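Local atomic coordinates of chromosome-partitioning protein ParB (Caulobacter vibrioides NA1000, PDB entry 6S6H), a protein that takes part in chromosome partition by binding the origin region of the chromosome, here through its DNA-binding domain complexed to the centromeric parS site. Residues P62-S67 with D87-A92; D17-E22 with Y68-E73; H78-A83 with E104-A109. One frame throughout, in Å; residues are numbered along the deposited sequence.

In the fold
The three contacts illustrate how a small all-helical DNA-binding domain changes its chemistry from one interface to the next. Contacts 1 and 2 share helix 63-71, whose first turn meets helix 88-98 and whose last turn meets the start of helix 20-34. Both touch mainly through apolar side chains, with no hydrogen bond across, and in each one side chain (Asp-87, Asn-19) caps its own helix; contact 1 is partly buried, contact 2 a surface contact. Contact 3, between helices 76-81 and 102-110, is buried and mixed: methyl packing inside, and charged groups that read bases outside. Ile-82 packs on Pro-88, Leu-91 and Ala-92, joining contact 3 to contact 1, while Leu-69 touches Ala-79, joining it to contact 2.

Contact 1 (P62-S67 with D87-A92); sequences PDEVQS and DPVALA
Val-65 and Val-89 sit where two helix starts come nearest, their CA atoms 6.1 Å apart, and the axes of 63-67 and 88-92 run in broadly the same direction, at 33° to each other. One methyl from each valine does most of the work. CG2 of Val-89, anti to its own carbonyl carbon, touches both Pro-62 and Glu-64, 3.9 Å from Pro-62 CB and 4.0 Å from Glu-64 CB. The proline ring and the valine lie alongside each other, pointing opposite ways. In return, CG2 of Val-65 rests over the first turn of the partner helix, near Pro-88 O and 4.1 Å from Ala-92 CB. The two prolines also meet, Pro-62 CD lying 4.2 Å from Pro-88 CB. No hydrogen bond crosses the interface; polar bonding stays local. Asp-87 OD1 accepts from Ala-90 N at 3.1 Å, met from above the carboxylate plane, and so caps helix 88-98, while Pro-62 holds the N-cap position of helix 63-71. Valine methyls, proline rings, an alanine and the stem of Glu-64 thus join two helix beginnings in the all-helical ParB helix-turn-helix domain.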
loop_
_atom_site.group_PDB
_atom_site.type_symbol
_atom_site.label_atom_id
_atom_site.label_comp_id
_atom_site.label_asym_id
_atom_site.label_seq_id
_atom_site.Cartn_x
_atom_site.Cartn_y
_atom_site.Cartn_z
ATOM N N PRO B 62 -6.457 -17.819 10.850
ATOM C CA PRO B 62 -6.508 -19.219 10.423
ATOM C C PRO B 62 -5.700 -19.455 9.138
ATOM O O PRO B 62 -5.601 -18.545 8.345
ATOM C CB PRO B 62 -8.001 -19.474 10.168
ATOM C CG PRO B 62 -8.715 -18.446 11.027
ATOM C CD PRO B 62 -7.798 -17.239 11.037
ATOM N N ASP B 63 -5.172 -20.667 8.963
ATOM C CA ASP B 63 -4.280 -21.057 7.835
ATOM C C ASP B 63 -4.988 -20.795 6.496
ATOM O O ASP B 63 -4.302 -20.355 5.546
ATOM C CB ASP B 63 -3.834 -22.521 7.951
ATOM C CG ASP B 63 -2.926 -22.828 9.132
ATOM O OD1 ASP B 63 -2.650 -21.906 9.928
ATOM O OD2 ASP B 63 -2.502 -23.994 9.250
ATOM N N GLU B 64 -6.301 -21.047 6.417
ATOM C CA GLU B 64 -7.112 -20.831 5.184
ATOM C C GLU B 64 -6.971 -19.374 4.732
ATOM O O GLU B 64 -6.756 -19.155 3.526
ATOM C CB GLU B 64 -8.595 -21.149 5.396
ATOM C CG GLU B 64 -8.904 -22.624 5.596
ATOM C CD GLU B 64 -9.168 -23.025 7.041
ATOM O OE1 GLU B 64 -8.407 -22.576 7.937
ATOM O OE2 GLU B 64 -10.147 -23.771 7.274
ATOM N N VAL B 65 -7.088 -18.423 5.663
ATOM C CA VAL B 65 -7.009 -16.957 5.383
ATOM C C VAL B 65 -5.572 -16.609 4.981
ATOM O O VAL B 65 -5.402 -15.869 3.992
ATOM C CB VAL B 65 -7.486 -16.111 6.579
ATOM C CG1 VAL B 65 -7.248 -14.623 6.353
ATOM C CG2 VAL B 65 -8.952 -16.371 6.891
ATOM N N GLN B 66 -4.586 -17.123 5.719
ATOM C CA GLN B 66 -3.141 -16.914 5.436
ATOM C C GLN B 66 -2.845 -17.378 4.003
ATOM O O GLN B 66 -2.126 -16.649 3.291
ATOM C CB GLN B 66 -2.275 -17.633 6.473
ATOM C CG GLN B 66 -2.339 -16.999 7.860
ATOM C CD GLN B 66 -1.284 -17.532 8.802
ATOM O OE1 GLN B 66 -0.268 -18.078 8.382
ATOM N NE2 GLN B 66 -1.513 -17.367 10.094
ATOM N N SER B 67 -3.406 -18.519 3.591
ATOM C CA SER B 67 -3.294 -19.073 2.213
ATOM C C SER B 67 -3.806 -18.051 1.189
ATOM O O SER B 67 -3.130 -17.866 0.161
ATOM C CB SER B 67 -4.018 -20.387 2.081
ATOM O OG SER B 67 -3.578 -21.309 3.069
ATOM N N ASP B 87 -15.760 -15.666 12.798
ATOM C CA ASP B 87 -15.482 -16.654 11.718
ATOM C C ASP B 87 -14.778 -15.947 10.558
ATOM O O ASP B 87 -15.390 -15.670 9.528
ATOM C CB ASP B 87 -16.775 -17.357 11.287
ATOM C CG ASP B 87 -16.563 -18.625 10.476
ATOM O OD1 ASP B 87 -15.485 -18.757 9.862
ATOM O OD2 ASP B 87 -17.483 -19.474 10.466
ATOM N N PRO B 88 -13.467 -15.633 10.689
ATOM C CA PRO B 88 -12.705 -14.995 9.611
ATOM C C PRO B 88 -12.750 -15.734 8.263
ATOM O O PRO B 88 -12.706 -15.072 7.246
ATOM C CB PRO B 88 -11.263 -14.994 10.142
ATOM C CG PRO B 88 -11.422 -14.991 11.645
ATOM C CD PRO B 88 -12.649 -15.844 11.895
ATOM N N VAL B 89 -12.823 -17.070 8.283
ATOM C CA VAL B 89 -12.822 -17.929 7.060
ATOM C C VAL B 89 -14.120 -17.689 6.278
ATOM O O VAL B 89 -14.048 -17.600 5.040
ATOM C CB VAL B 89 -12.627 -19.419 7.402
ATOM C CG1 VAL B 89 -12.827 -20.311 6.185
ATOM C CG2 VAL B 89 -11.264 -19.676 8.024
ATOM N N ALA B 90 -15.258 -17.595 6.971
ATOM C CA ALA B 90 -16.579 -17.276 6.377
ATOM C C ALA B 90 -16.501 -15.912 5.681
ATOM O O ALA B 90 -16.833 -15.845 4.482
ATOM C CB ALA B 90 -17.655 -17.300 7.437
ATOM N N LEU B 91 -16.044 -14.882 6.405
ATOM C CA LEU B 91 -15.888 -13.488 5.903
ATOM C C LEU B 91 -14.956 -13.475 4.689
ATOM O O LEU B 91 -15.295 -12.811 3.696
ATOM C CB LEU B 91 -15.341 -12.594 7.022
ATOM C CG LEU B 91 -16.282 -12.358 8.201
ATOM C CD1 LEU B 91 -15.704 -11.320 9.152
ATOM C CD2 LEU B 91 -17.663 -11.928 7.726
ATOM N N ALA B 92 -13.826 -14.180 4.770
ATOM C CA ALA B 92 -12.841 -14.323 3.673
ATOM C C ALA B 92 -13.553 -14.789 2.398
ATOM O O ALA B 92 -13.306 -14.182 1.342
ATOM C CB ALA B 92 -11.744 -15.277 4.077
#

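Contact 2 (D17-E22 with Y68-E73); sequences DLNVLE and YLVSGE
Leu-21 and Leu-69 meet at about a right angle, and this crossing of branched side chains sets the pattern of the contact. CD1 of Leu-69 is the common contact point: it lies 4.0 Å from Leu-21 CD2, close to CG of the same leucine, and also reaches Val-20, whose CG1 is 4.2 Å away. Val-20 and Leu-69 again cross roughly perpendicularly, and the Leu-69 methyl is approached by two successive residues of the first turn of helix 20-34. CD1 of Leu-21 touches both Leu-69 and Val-70, standing 4.1 Å from Val-70 CG2, and the side chains of Leu-21 and Val-70 are once more at about a right angle. That valine methyl, anti to the carbonyl carbon, is touched from a second side chain as well, Asn-19 ND2 lying 4.0 Å from it.

While ND2 of Asn-19 packs on the methyl of Val-70, OD1 is used within its own segment. A chi1 of 69° sets CG between the backbone N and the carbonyl carbon; OD1 accepts from Glu-22 N at 2.9 Å. Glu-22 reciprocates: its OE1 accepts from Asn-19 N at 3.1 Å, on the anti side of the carboxylate and somewhat out of its plane. The pair forms a capping box, which ties the first turn together and probably helps hold the amide beside Val-70.

Gly-72, with positive phi, leaves the helical path and ends helix 63-71. Val-20 and Leu-21 also pack on Leu-58, and Tyr-68 reaches across to Ala-92 and Ile-96, so that helix 63-71 lies between the start of helix 20-34 and helix 88-98.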
loop_
_atom_site.group_PDB
_atom_site.type_symbol
_atom_site.label_atom_id
_atom_site.label_comp_id
_atom_site.label_asym_id
_atom_site.label_seq_id
_atom_site.Cartn_x
_atom_site.Cartn_y
_atom_site.Cartn_z
ATOM N N ASP B 17 12.437 -9.363 -0.503
ATOM C CA ASP B 17 11.288 -9.809 -1.336
ATOM C C ASP B 17 10.392 -10.735 -0.500
ATOM O O ASP B 17 10.220 -11.912 -0.886
ATOM C CB ASP B 17 11.781 -10.479 -2.623
ATOM C CG ASP B 17 10.671 -10.867 -3.588
ATOM O OD1 ASP B 17 9.548 -10.345 -3.432
ATOM O OD2 ASP B 17 10.937 -11.692 -4.486
ATOM N N LEU B 18 9.851 -10.227 0.611
ATOM C CA LEU B 18 9.026 -11.012 1.568
ATOM C C LEU B 18 7.561 -10.599 1.427
ATOM O O LEU B 18 7.297 -9.385 1.359
ATOM C CB LEU B 18 9.516 -10.762 2.995
ATOM C CG LEU B 18 10.971 -11.132 3.279
ATOM C CD1 LEU B 18 11.331 -10.808 4.722
ATOM C CD2 LEU B 18 11.233 -12.600 2.981
ATOM N N ASN B 19 6.650 -11.576 1.402
ATOM C CA ASN B 19 5.189 -11.338 1.508
ATOM C C ASN B 19 4.903 -10.870 2.942
ATOM O O ASN B 19 5.793 -10.998 3.799
ATOM C CB ASN B 19 4.377 -12.558 1.055
ATOM C CG ASN B 19 4.476 -13.755 1.975
ATOM O OD1 ASN B 19 4.468 -13.619 3.196
ATOM N ND2 ASN B 19 4.534 -14.942 1.397
ATOM N N VAL B 20 3.711 -10.327 3.188
ATOM C CA VAL B 20 3.354 -9.637 4.464
ATOM C C VAL B 20 3.535 -10.595 5.653
ATOM O O VAL B 20 3.962 -10.116 6.720
ATOM C CB VAL B 20 1.931 -9.049 4.402
ATOM C CG1 VAL B 20 0.861 -10.128 4.344
ATOM C CG2 VAL B 20 1.669 -8.095 5.557
ATOM N N LEU B 21 3.222 -11.886 5.488
ATOM C CA LEU B 21 3.282 -12.896 6.583
ATOM C C LEU B 21 4.741 -13.260 6.893
ATOM O O LEU B 21 5.038 -13.533 8.075
ATOM C CB LEU B 21 2.475 -14.136 6.187
ATOM C CG LEU B 21 0.961 -13.939 6.125
ATOM C CD1 LEU B 21 0.275 -15.188 5.594
ATOM C CD2 LEU B 21 0.399 -13.557 7.488
ATOM N N GLU B 22 5.610 -13.279 5.881
ATOM C CA GLU B 22 7.066 -13.532 6.046
ATOM C C GLU B 22 7.690 -12.356 6.811
ATOM O O GLU B 22 8.564 -12.607 7.666
ATOM C CB GLU B 22 7.735 -13.757 4.688
ATOM C CG GLU B 22 7.396 -15.105 4.075
ATOM C CD GLU B 22 7.787 -15.269 2.616
ATOM O OE1 GLU B 22 8.025 -14.247 1.950
ATOM O OE2 GLU B 22 7.840 -16.418 2.147
ATOM N N TYR B 68 -4.947 -17.407 1.456
ATOM C CA TYR B 68 -5.544 -16.370 0.572
ATOM C C TYR B 68 -4.577 -15.185 0.437
ATOM O O TYR B 68 -4.449 -14.664 -0.687
ATOM C CB TYR B 68 -6.917 -15.913 1.077
ATOM C CG TYR B 68 -7.999 -16.965 1.043
ATOM C CD1 TYR B 68 -8.201 -17.761 -0.074
ATOM C CD2 TYR B 68 -8.848 -17.147 2.123
ATOM C CE1 TYR B 68 -9.196 -18.725 -0.108
ATOM C CE2 TYR B 68 -9.850 -18.103 2.105
ATOM C CZ TYR B 68 -10.026 -18.895 0.984
ATOM O OH TYR B 68 -11.014 -19.838 0.960
ATOM N N LEU B 69 -3.927 -14.778 1.535
ATOM C CA LEU B 69 -2.922 -13.676 1.558
ATOM C C LEU B 69 -1.746 -14.024 0.639
ATOM O O LEU B 69 -1.383 -13.178 -0.198
ATOM C CB LEU B 69 -2.421 -13.450 2.988
ATOM C CG LEU B 69 -3.185 -12.411 3.804
ATOM C CD1 LEU B 69 -2.603 -12.295 5.206
ATOM C CD2 LEU B 69 -3.172 -11.055 3.109
ATOM N N VAL B 70 -1.170 -15.217 0.813
ATOM C CA VAL B 70 0.011 -15.707 0.042
ATOM C C VAL B 70 -0.353 -15.779 -1.446
ATOM O O VAL B 70 0.488 -15.369 -2.271
ATOM C CB VAL B 70 0.509 -17.065 0.574
ATOM C CG1 VAL B 70 1.488 -17.732 -0.383
ATOM C CG2 VAL B 70 1.121 -16.922 1.960
ATOM N N SER B 71 -1.554 -16.277 -1.767
ATOM C CA SER B 71 -2.049 -16.486 -3.155
ATOM C C SER B 71 -2.469 -15.151 -3.783
ATOM O O SER B 71 -2.455 -15.062 -5.026
ATOM C CB SER B 71 -3.174 -17.494 -3.188
ATOM O OG SER B 71 -4.323 -17.000 -2.518
ATOM N N GLY B 72 -2.830 -14.159 -2.960
ATOM C CA GLY B 72 -3.203 -12.801 -3.405
ATOM C C GLY B 72 -4.692 -12.667 -3.677
ATOM O O GLY B 72 -5.089 -11.646 -4.263
ATOM N N GLU B 73 -5.494 -13.655 -3.266
ATOM C CA GLU B 73 -6.981 -13.608 -3.338
ATOM C C GLU B 73 -7.503 -12.555 -2.352
ATOM O O GLU B 73 -8.563 -11.970 -2.632
ATOM C CB GLU B 73 -7.575 -14.991 -3.064
ATOM C CG GLU B 73 -7.531 -15.908 -4.274
ATOM C CD GLU B 73 -7.783 -17.375 -3.973
ATOM O OE1 GLU B 73 -8.963 -17.784 -3.947
ATOM O OE2 GLU B 73 -6.793 -18.107 -3.758
#

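Contact 3 (H78-A83 with E104-A109); sequences HARAIA and ETEALA. With nucleotides of chain C; nucleotides of chain D.
Thr-105 supplies the apolar centre of this contact through CG2, which lies 3.8 Å from Ile-82 CG2 and 3.9 Å from Ala-81 CB. Ala-109 CB abuts Ala-81 O at 3.3 Å. The other branch of Thr-105 is polar: OG1 meets the edge of the His-78 ring, in its plane, 3.4 Å from CD2, and bonds to Ser-101 O. The ring is held at both nitrogens, ND1 by Thr-75 and NE2 by Leu-100 O.

Charged side chains on both segments reach the bases of the DNA. Arg-80 presents two nitrogens to guanine DG13 of chain C, NH1 bonding to N7 and NH2 to O6 at 2.8 Å, the familiar bidentate reading of guanine. Glu-106 OE2 accepts from N4 of cytosine DC8 of chain D at 2.9 Å and forms a salt bridge with Arg-103. The methyl C7 of thymine DT7 of chain D packs against the Glu-106 carboxylate and stem, 3.5 Å from OE2. A water links Arg-80 and Glu-106, too far apart for a salt bridge, accepting from NH2 and donating to OE2.

Ile-95 of helix 88-98 packs against His-78, Ile-82 and Thr-105, while Arg-80 also touches Asn-54 and Arg-57 of helix 49-57.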
loop_
_atom_site.group_PDB
_atom_site.type_symbol
_atom_site.label_atom_id
_atom_site.label_comp_id
_atom_site.label_asym_id
_atom_site.label_seq_id
_atom_site.Cartn_x
_atom_site.Cartn_y
_atom_site.Cartn_z
ATOM N N HIS B 78 -7.756 -6.427 3.703
ATOM C CA HIS B 78 -8.912 -7.352 3.846
ATOM C C HIS B 78 -8.714 -8.238 5.081
ATOM O O HIS B 78 -9.624 -8.286 5.933
ATOM C CB HIS B 78 -9.091 -8.202 2.578
ATOM C CG HIS B 78 -9.509 -7.426 1.374
ATOM N ND1 HIS B 78 -8.631 -7.135 0.349
ATOM C CD2 HIS B 78 -10.696 -6.880 1.030
ATOM C CE1 HIS B 78 -9.258 -6.439 -0.577
ATOM N NE2 HIS B 78 -10.528 -6.272 -0.183
ATOM N N ALA B 79 -7.556 -8.903 5.168
ATOM C CA ALA B 79 -7.205 -9.889 6.217
ATOM C C ALA B 79 -7.278 -9.240 7.604
ATOM O O ALA B 79 -7.917 -9.832 8.502
ATOM C CB ALA B 79 -5.832 -10.451 5.947
ATOM N N ARG B 80 -6.643 -8.076 7.773
ATOM C CA ARG B 80 -6.603 -7.321 9.055
ATOM C C ARG B 80 -8.030 -6.939 9.474
ATOM O O ARG B 80 -8.348 -7.065 10.674
ATOM C CB ARG B 80 -5.727 -6.076 8.896
ATOM C CG ARG B 80 -5.445 -5.330 10.191
ATOM C CD ARG B 80 -4.794 -3.995 9.890
ATOM N NE ARG B 80 -5.716 -3.096 9.207
ATOM C CZ ARG B 80 -5.368 -2.072 8.428
ATOM N NH1 ARG B 80 -4.094 -1.799 8.196
ATOM N NH2 ARG B 80 -6.307 -1.328 7.870
ATOM N N ALA B 81 -8.861 -6.517 8.514
ATOM C CA ALA B 81 -10.245 -6.032 8.735
ATOM C C ALA B 81 -11.126 -7.133 9.344
ATOM O O ALA B 81 -12.113 -6.770 10.000
ATOM C CB ALA B 81 -10.824 -5.515 7.438
ATOM N N ILE B 82 -10.787 -8.412 9.142
ATOM C CA ILE B 82 -11.590 -9.587 9.607
ATOM C C ILE B 82 -10.831 -10.372 10.689
ATOM O O ILE B 82 -11.331 -11.453 11.078
ATOM C CB ILE B 82 -11.966 -10.494 8.416
ATOM C CG1 ILE B 82 -10.739 -11.132 7.756
ATOM C CG2 ILE B 82 -12.814 -9.734 7.414
ATOM C CD1 ILE B 82 -11.078 -12.210 6.751
ATOM N N ALA B 83 -9.687 -9.859 11.164
ATOM C CA ALA B 83 -8.743 -10.572 12.065
ATOM C C ALA B 83 -9.378 -10.828 13.440
ATOM O O ALA B 83 -9.085 -11.885 14.030
ATOM C CB ALA B 83 -7.457 -9.791 12.202
ATOM N N GLU B 104 -15.580 -1.737 2.199
ATOM C CA GLU B 104 -16.806 -2.579 2.262
ATOM C C GLU B 104 -16.590 -3.708 3.276
ATOM O O GLU B 104 -17.537 -4.024 4.021
ATOM C CB GLU B 104 -17.157 -3.125 0.875
ATOM C CG GLU B 104 -17.773 -2.081 -0.043
ATOM C CD GLU B 104 -17.983 -2.520 -1.481
ATOM O OE1 GLU B 104 -17.168 -3.321 -1.975
ATOM O OE2 GLU B 104 -18.966 -2.059 -2.104
ATOM N N THR B 105 -15.383 -4.282 3.306
ATOM C CA THR B 105 -14.993 -5.384 4.225
ATOM C C THR B 105 -15.057 -4.889 5.677
ATOM O O THR B 105 -15.562 -5.639 6.526
ATOM C CB THR B 105 -13.612 -5.941 3.852
ATOM O OG1 THR B 105 -13.688 -6.405 2.505
ATOM C CG2 THR B 105 -13.154 -7.063 4.759
ATOM N N GLU B 106 -14.559 -3.679 5.947
ATOM C CA GLU B 106 -14.617 -3.024 7.283
ATOM C C GLU B 106 -16.079 -2.886 7.726
ATOM O O GLU B 106 -16.351 -3.115 8.920
ATOM C CB GLU B 106 -13.917 -1.663 7.243
ATOM C CG GLU B 106 -12.404 -1.780 7.195
ATOM C CD GLU B 106 -11.660 -0.538 6.737
ATOM O OE1 GLU B 106 -12.309 0.509 6.518
ATOM O OE2 GLU B 106 -10.424 -0.623 6.598
ATOM N N ALA B 107 -16.978 -2.533 6.800
ATOM C CA ALA B 107 -18.435 -2.384 7.039
ATOM C C ALA B 107 -19.033 -3.741 7.421
ATOM O O ALA B 107 -19.822 -3.789 8.384
ATOM C CB ALA B 107 -19.109 -1.794 5.825
ATOM N N LEU B 108 -18.657 -4.800 6.701
ATOM C CA LEU B 108 -19.120 -6.191 6.957
ATOM C C LEU B 108 -18.732 -6.597 8.384
ATOM O O LEU B 108 -19.594 -7.162 9.087
ATOM C CB LEU B 108 -18.492 -7.123 5.916
ATOM C CG LEU B 108 -18.871 -8.599 6.014
ATOM C CD1 LEU B 108 -20.377 -8.789 5.917
ATOM C CD2 LEU B 108 -18.164 -9.400 4.931
ATOM N N ALA B 109 -17.491 -6.294 8.788
ATOM C CA ALA B 109 -16.880 -6.673 10.085
ATOM C C ALA B 109 -17.625 -6.004 11.246
ATOM O O ALA B 109 -17.901 -6.699 12.236
ATOM C CB ALA B 109 -15.416 -6.307 10.088
ATOM P P DG C 13 2.423 -0.438 3.665
ATOM O OP1 DG C 13 3.754 -0.195 3.047
ATOM O OP2 DG C 13 2.094 -1.776 4.225
ATOM O "O5'" DG C 13 2.205 0.669 4.788
ATOM C "C5'" DG C 13 2.493 2.048 4.494
ATOM C "C4'" DG C 13 1.820 2.955 5.499
ATOM O "O4'" DG C 13 0.390 2.743 5.485
ATOM C "C3'" DG C 13 2.270 2.770 6.952
ATOM O "O3'" DG C 13 2.738 4.053 7.385
ATOM C "C2'" DG C 13 1.029 2.242 7.659
ATOM C "C1'" DG C 13 -0.088 2.822 6.815
ATOM N N9 DG C 13 -1.383 2.147 6.862
ATOM C C8 DG C 13 -1.620 0.797 6.757
ATOM N N7 DG C 13 -2.890 0.497 6.779
ATOM C C5 DG C 13 -3.533 1.723 6.883
ATOM C C6 DG C 13 -4.918 2.035 6.951
ATOM O O6 DG C 13 -5.886 1.264 6.930
ATOM N N1 DG C 13 -5.128 3.407 7.051
ATOM C C2 DG C 13 -4.136 4.358 7.088
ATOM N N2 DG C 13 -4.541 5.630 7.193
ATOM N N3 DG C 13 -2.844 4.081 7.020
ATOM C C4 DG C 13 -2.615 2.754 6.922
ATOM P P DT D 7 -14.648 0.701 12.863
ATOM O OP1 DT D 7 -16.015 1.039 13.323
ATOM O OP2 DT D 7 -14.469 -0.338 11.811
ATOM O "O5'" DT D 7 -13.924 2.045 12.398
ATOM C "C5'" DT D 7 -13.605 3.058 13.373
ATOM C "C4'" DT D 7 -13.070 4.313 12.722
ATOM O "O4'" DT D 7 -11.651 4.187 12.480
ATOM C "C3'" DT D 7 -13.688 4.701 11.381
ATOM O "O3'" DT D 7 -13.827 6.131 11.368
ATOM C "C2'" DT D 7 -12.704 4.141 10.367
ATOM C "C1'" DT D 7 -11.365 4.254 11.090
ATOM N N1 DT D 7 -10.352 3.216 10.799
ATOM C C2 DT D 7 -9.027 3.589 10.856
ATOM O O2 DT D 7 -8.664 4.731 11.079
ATOM N N3 DT D 7 -8.136 2.570 10.622
ATOM C C4 DT D 7 -8.431 1.247 10.356
ATOM O O4 DT D 7 -7.522 0.443 10.173
ATOM C C5 DT D 7 -9.840 0.924 10.327
ATOM C C7 DT D 7 -10.253 -0.487 10.049
ATOM C C6 DT D 7 -10.717 1.908 10.559
ATOM P P DC D 8 -14.414 6.886 10.088
ATOM O OP1 DC D 8 -15.137 8.087 10.569
ATOM O OP2 DC D 8 -15.129 5.885 9.250
ATOM O "O5'" DC D 8 -13.095 7.380 9.338
ATOM C "C5'" DC D 8 -12.204 8.291 10.007
ATOM C "C4'" DC D 8 -10.970 8.552 9.176
ATOM O "O4'" DC D 8 -10.167 7.353 9.067
ATOM C "C3'" DC D 8 -11.228 9.003 7.736
ATOM O "O3'" DC D 8 -10.203 9.934 7.376
ATOM C "C2'" DC D 8 -11.045 7.726 6.940
ATOM C "C1'" DC D 8 -9.878 7.116 7.697
ATOM N N1 DC D 8 -9.632 5.674 7.527
ATOM C C2 DC D 8 -8.312 5.213 7.580
ATOM O O2 DC D 8 -7.394 6.034 7.739
ATOM N N3 DC D 8 -8.067 3.889 7.448
ATOM C C4 DC D 8 -9.082 3.037 7.280
ATOM N N4 DC D 8 -8.793 1.740 7.155
ATOM C C5 DC D 8 -10.436 3.478 7.231
ATOM C C6 DC D 8 -10.665 4.791 7.365
HETATM O O HOH W 1 -8.632 -2.681 7.240
#